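Long-range contact in endo-beta-1,4-glucanase (Ampullaria crossean, PDB 5XBU), which probably hydrolyses internal beta-1,4-glucosidic bonds of cellulose as a glycoside hydrolase family 45 endoglucanase: residues N52-V57 against L143-Q149. Numbering follows the deposited sequence.
Sequences NLQKHV and LQDQVGQ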
ATOM      1  N   ASN A  52      -8.452  -1.654 -12.369  1.00 10.15           N
ATOM      2  CA  ASN A  52      -7.504  -2.149 -11.371  1.00 10.40           C
ATOM      3  C   ASN A  52      -6.057  -2.151 -11.869  1.00 10.46           C
ATOM      4  O   ASN A  52      -5.132  -2.376 -11.084  1.00 11.29           O
ATOM      5  CB  ASN A  52      -7.975  -3.529 -10.891  1.00 10.70           C
ATOM      6  CG  ASN A  52      -7.226  -3.996  -9.682  1.00 11.32           C
ATOM      7  OD1 ASN A  52      -6.952  -3.217  -8.769  1.00 11.78           O
ATOM      8  ND2 ASN A  52      -6.896  -5.288  -9.657  1.00 12.34           N
ATOM      9  N   LEU A  53      -5.835  -1.843 -13.141  1.00 10.75           N
ATOM     10  CA  LEU A  53      -4.517  -1.531 -13.674  1.00 11.34           C
ATOM     11  C   LEU A  53      -4.279  -0.038 -13.815  1.00 10.87           C
ATOM     12  O   LEU A  53      -3.124   0.382 -13.920  1.00 11.83           O
ATOM     13  CB  LEU A  53      -4.364  -2.191 -15.062  1.00 12.70           C
ATOM     14  CG  LEU A  53      -4.354  -3.710 -15.027  1.00 14.64           C
ATOM     15  CD1 LEU A  53      -4.251  -4.248 -16.428  1.00 15.53           C
ATOM     16  CD2 LEU A  53      -3.214  -4.256 -14.151  1.00 16.00           C
ATOM     17  N   GLN A  54      -5.346   0.767 -13.831  1.00 10.73           N
ATOM     18  CA  GLN A  54      -5.275   2.179 -14.201  1.00 10.95           C
ATOM     19  C   GLN A  54      -5.336   3.143 -13.022  1.00 10.85           C
ATOM     20  O   GLN A  54      -4.792   4.258 -13.118  1.00 11.25           O
ATOM     21  CB  GLN A  54      -6.448   2.529 -15.126  1.00 11.16           C
ATOM     22  CG  GLN A  54      -6.424   1.835 -16.457  1.00 11.41           C
ATOM     23  CD  GLN A  54      -7.773   1.863 -17.146  1.00 11.62           C
ATOM     24  OE1 GLN A  54      -8.811   2.077 -16.524  1.00 11.79           O
ATOM     25  NE2 GLN A  54      -7.761   1.637 -18.456  1.00 12.80           N
ATOM     26  N   LYS A  55      -6.061   2.783 -11.974  1.00 10.31           N
ATOM     27  CA  LYS A  55      -6.400   3.703 -10.893  1.00 10.42           C
ATOM     28  C   LYS A  55      -5.370   3.650  -9.781  1.00 10.02           C
ATOM     29  O   LYS A  55      -4.373   2.942  -9.882  1.00 10.56           O
ATOM     30  CB  LYS A  55      -7.809   3.451 -10.396  1.00 10.76           C
ATOM     31  CG  LYS A  55      -8.866   3.831 -11.416  1.00 12.10           C
ATOM     32  CD  LYS A  55     -10.229   3.942 -10.758  1.00 13.03           C
ATOM     33  CE  LYS A  55     -11.274   4.367 -11.714  1.00 13.15           C
ATOM     34  NZ  LYS A  55     -12.540   4.626 -10.994  1.00 13.58           N
ATOM     35  N   HIS A  56      -5.602   4.455  -8.737  1.00 10.38           N
ATOM     36  CA  HIS A  56      -4.741   4.488  -7.563  1.00 10.36           C
ATOM     37  C   HIS A  56      -5.132   3.311  -6.669  1.00  9.55           C
ATOM     38  O   HIS A  56      -6.008   3.418  -5.802  1.00  9.96           O
ATOM     39  CB  HIS A  56      -4.932   5.805  -6.834  1.00 11.52           C
ATOM     40  CG  HIS A  56      -4.452   6.974  -7.589  1.00 12.26           C
ATOM     41  ND1 HIS A  56      -5.081   8.197  -7.529  1.00 13.37           N
ATOM     42  CD2 HIS A  56      -3.382   7.141  -8.408  1.00 13.54           C
ATOM     43  CE1 HIS A  56      -4.441   9.060  -8.314  1.00 13.66           C
ATOM     44  NE2 HIS A  56      -3.404   8.445  -8.853  1.00 13.72           N
ATOM     45  N   VAL A  57      -4.467   2.191  -6.920  1.00  9.43           N
ATOM     46  CA  VAL A  57      -4.691   0.960  -6.184  1.00  9.16           C
ATOM     47  C   VAL A  57      -3.350   0.456  -5.655  1.00  9.03           C
ATOM     48  O   VAL A  57      -2.269   0.778  -6.175  1.00  9.54           O
ATOM     49  CB  VAL A  57      -5.445  -0.086  -7.046  1.00  9.89           C
ATOM     50  CG1 VAL A  57      -6.847   0.421  -7.361  1.00 10.51           C
ATOM     51  CG2 VAL A  57      -4.679  -0.474  -8.308  1.00 10.64           C
ATOM     52  N   LEU A 143       2.511   0.312  -4.886  1.00  9.38           N
ATOM     53  CA  LEU A 143       1.546   1.093  -5.640  1.00 10.01           C
ATOM     54  C   LEU A 143       1.533   0.637  -7.102  1.00 10.65           C
ATOM     55  O   LEU A 143       2.565   0.638  -7.768  1.00 11.41           O
ATOM     56  CB  LEU A 143       1.889   2.593  -5.565  1.00  9.99           C
ATOM     57  CG  LEU A 143       2.088   3.115  -4.119  1.00 10.32           C
ATOM     58  CD1 LEU A 143       2.435   4.572  -4.165  1.00 11.34           C
ATOM     59  CD2 LEU A 143       0.854   2.876  -3.257  1.00 10.07           C
ATOM     60  N   GLN A 144       0.354   0.261  -7.598  1.00 10.95           N
ATOM     61  CA  GLN A 144       0.207  -0.193  -8.988  1.00 11.96           C
ATOM     62  C   GLN A 144       0.602   0.928  -9.947  1.00 12.22           C
ATOM     63  O   GLN A 144       0.122   2.060  -9.829  1.00 12.18           O
ATOM     64  CB  GLN A 144      -1.251  -0.566  -9.201  1.00 11.87           C
ATOM     65  CG  GLN A 144      -1.622  -0.971 -10.632  1.00 12.29           C
ATOM     66  CD  GLN A 144      -0.920  -2.209 -11.103  1.00 13.65           C
ATOM     67  OE1 GLN A 144       0.014  -2.142 -11.904  1.00 14.99           O
ATOM     68  NE2 GLN A 144      -1.354  -3.372 -10.580  1.00 15.17           N
ATOM     69  N   ASP A 145       1.452   0.590 -10.922  1.00 13.72           N
ATOM     70  CA  ASP A 145       1.976   1.585 -11.852  1.00 15.35           C
ATOM     71  C   ASP A 145       1.875   1.122 -13.302  1.00 15.88           C
ATOM     72  O   ASP A 145       2.587   1.653 -14.153  1.00 16.32           O
ATOM     73  CB  ASP A 145       3.433   1.949 -11.496  1.00 16.84           C
ATOM     74  CG  ASP A 145       3.938   3.238 -12.187  1.00 17.89           C
ATOM     75  OD1 ASP A 145       3.175   4.226 -12.358  1.00 18.15           O
ATOM     76  OD2 ASP A 145       5.124   3.257 -12.564  1.00 19.37           O
ATOM     77  N   GLN A 146       0.991   0.157 -13.606  1.00 16.33           N
ATOM     78  CA  GLN A 146       0.948  -0.437 -14.944  1.00 17.52           C
ATOM     79  C   GLN A 146       0.851   0.610 -16.038  1.00 16.90           C
ATOM     80  O   GLN A 146       1.477   0.462 -17.092  1.00 17.89           O
ATOM     81  CB  GLN A 146      -0.196  -1.458 -15.054  1.00 19.34           C
ATOM     82  CG  GLN A 146      -0.431  -2.020 -16.481  1.00 21.57           C
ATOM     83  CD  GLN A 146      -0.178  -3.515 -16.613  1.00 23.02           C
ATOM     84  OE1 GLN A 146       0.556  -4.113 -15.846  1.00 23.63           O
ATOM     85  NE2 GLN A 146      -0.786  -4.119 -17.623  1.00 23.83           N
ATOM     86  N   VAL A 147       0.064   1.665 -15.829  1.00 16.03           N
ATOM     87  CA  VAL A 147      -0.146   2.690 -16.857  1.00 16.10           C
ATOM     88  C   VAL A 147       0.545   4.007 -16.508  1.00 16.59           C
ATOM     89  O   VAL A 147       0.220   5.071 -17.070  1.00 17.43           O
ATOM     90  CB  VAL A 147      -1.634   2.873 -17.194  1.00 16.26           C
ATOM     91  CG1 VAL A 147      -2.253   1.544 -17.540  1.00 16.58           C
ATOM     92  CG2 VAL A 147      -2.394   3.564 -16.058  1.00 16.21           C
ATOM     93  N   GLY A 148       1.518   3.956 -15.611  1.00 16.48           N
ATOM     94  CA  GLY A 148       2.259   5.151 -15.286  1.00 16.93           C
ATOM     95  C   GLY A 148       1.566   6.082 -14.319  1.00 16.79           C
ATOM     96  O   GLY A 148       1.970   7.248 -14.214  1.00 17.74           O
ATOM     97  N   GLN A 149       0.556   5.603 -13.584  1.00 16.20           N
ATOM     98  CA  GLN A 149      -0.191   6.500 -12.707  1.00 16.12           C
ATOM     99  C   GLN A 149       0.627   6.971 -11.512  1.00 16.23           C
ATOM    100  O   GLN A 149       0.364   8.058 -10.966  1.00 16.98           O
ATOM    101  CB  GLN A 149      -1.492   5.846 -12.244  1.00 15.76           C
ATOM    102  CG  GLN A 149      -1.383   4.525 -11.434  1.00 14.65           C
ATOM    103  CD  GLN A 149      -1.427   3.280 -12.318  1.00 13.42           C
ATOM    104  OE1 GLN A 149      -0.655   3.132 -13.272  1.00 14.13           O
ATOM    105  NE2 GLN A 149      -2.357   2.377 -12.010  1.00 12.64           N
TER
HETATM  106  O   HOH W   1      -3.760  -3.657  -9.026  1.00 14.58           O
HETATM  107  O   HOH W   2      -1.944   9.561 -10.882  1.00 17.37           O
HETATM  108  O   HOH W   3      -1.553   3.123  -7.827  1.00 12.23           O
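In the double-psi beta-barrel of a family 45 glucanase, the antiparallel pairing of strands 57-60 and 140-144 closes where the first begins and the second ends, with Gln144 N donating to Val57 O (3.0 Å). Beyond this bond the chains stop pairing as strands, and a glutamine side chain takes over. Gln149 reaches across to the end of helix 50-54, its NE2 donating to Leu53 O (2.9 Å) and Lys55 O (3.0 Å), while its OE1 accepts from Val147 N (3.0 Å) in the preceding type I turn Asp145–Gly148. Carbon contacts flank these bonds: Val57 CG2 lies 3.5 Å from Gln144 CB, Val147 CG2 3.7 Å from Gln54 CA, and Leu53 CD1 meets Gln146 NE2 at 3.7 Å. Water extends the join, one molecule linking Asn52 O to Gln144 NE2 and another His56 NE2 to Gln149 O. Away from the turn, Lys55 NZ hydrogen-bonds Asn174 and forms a salt bridge with Asp170. The general principle is that one carboxamide, donor and acceptor at once, can satisfy main-chain groups of a helix end and a turn where pairing between two strands has ended.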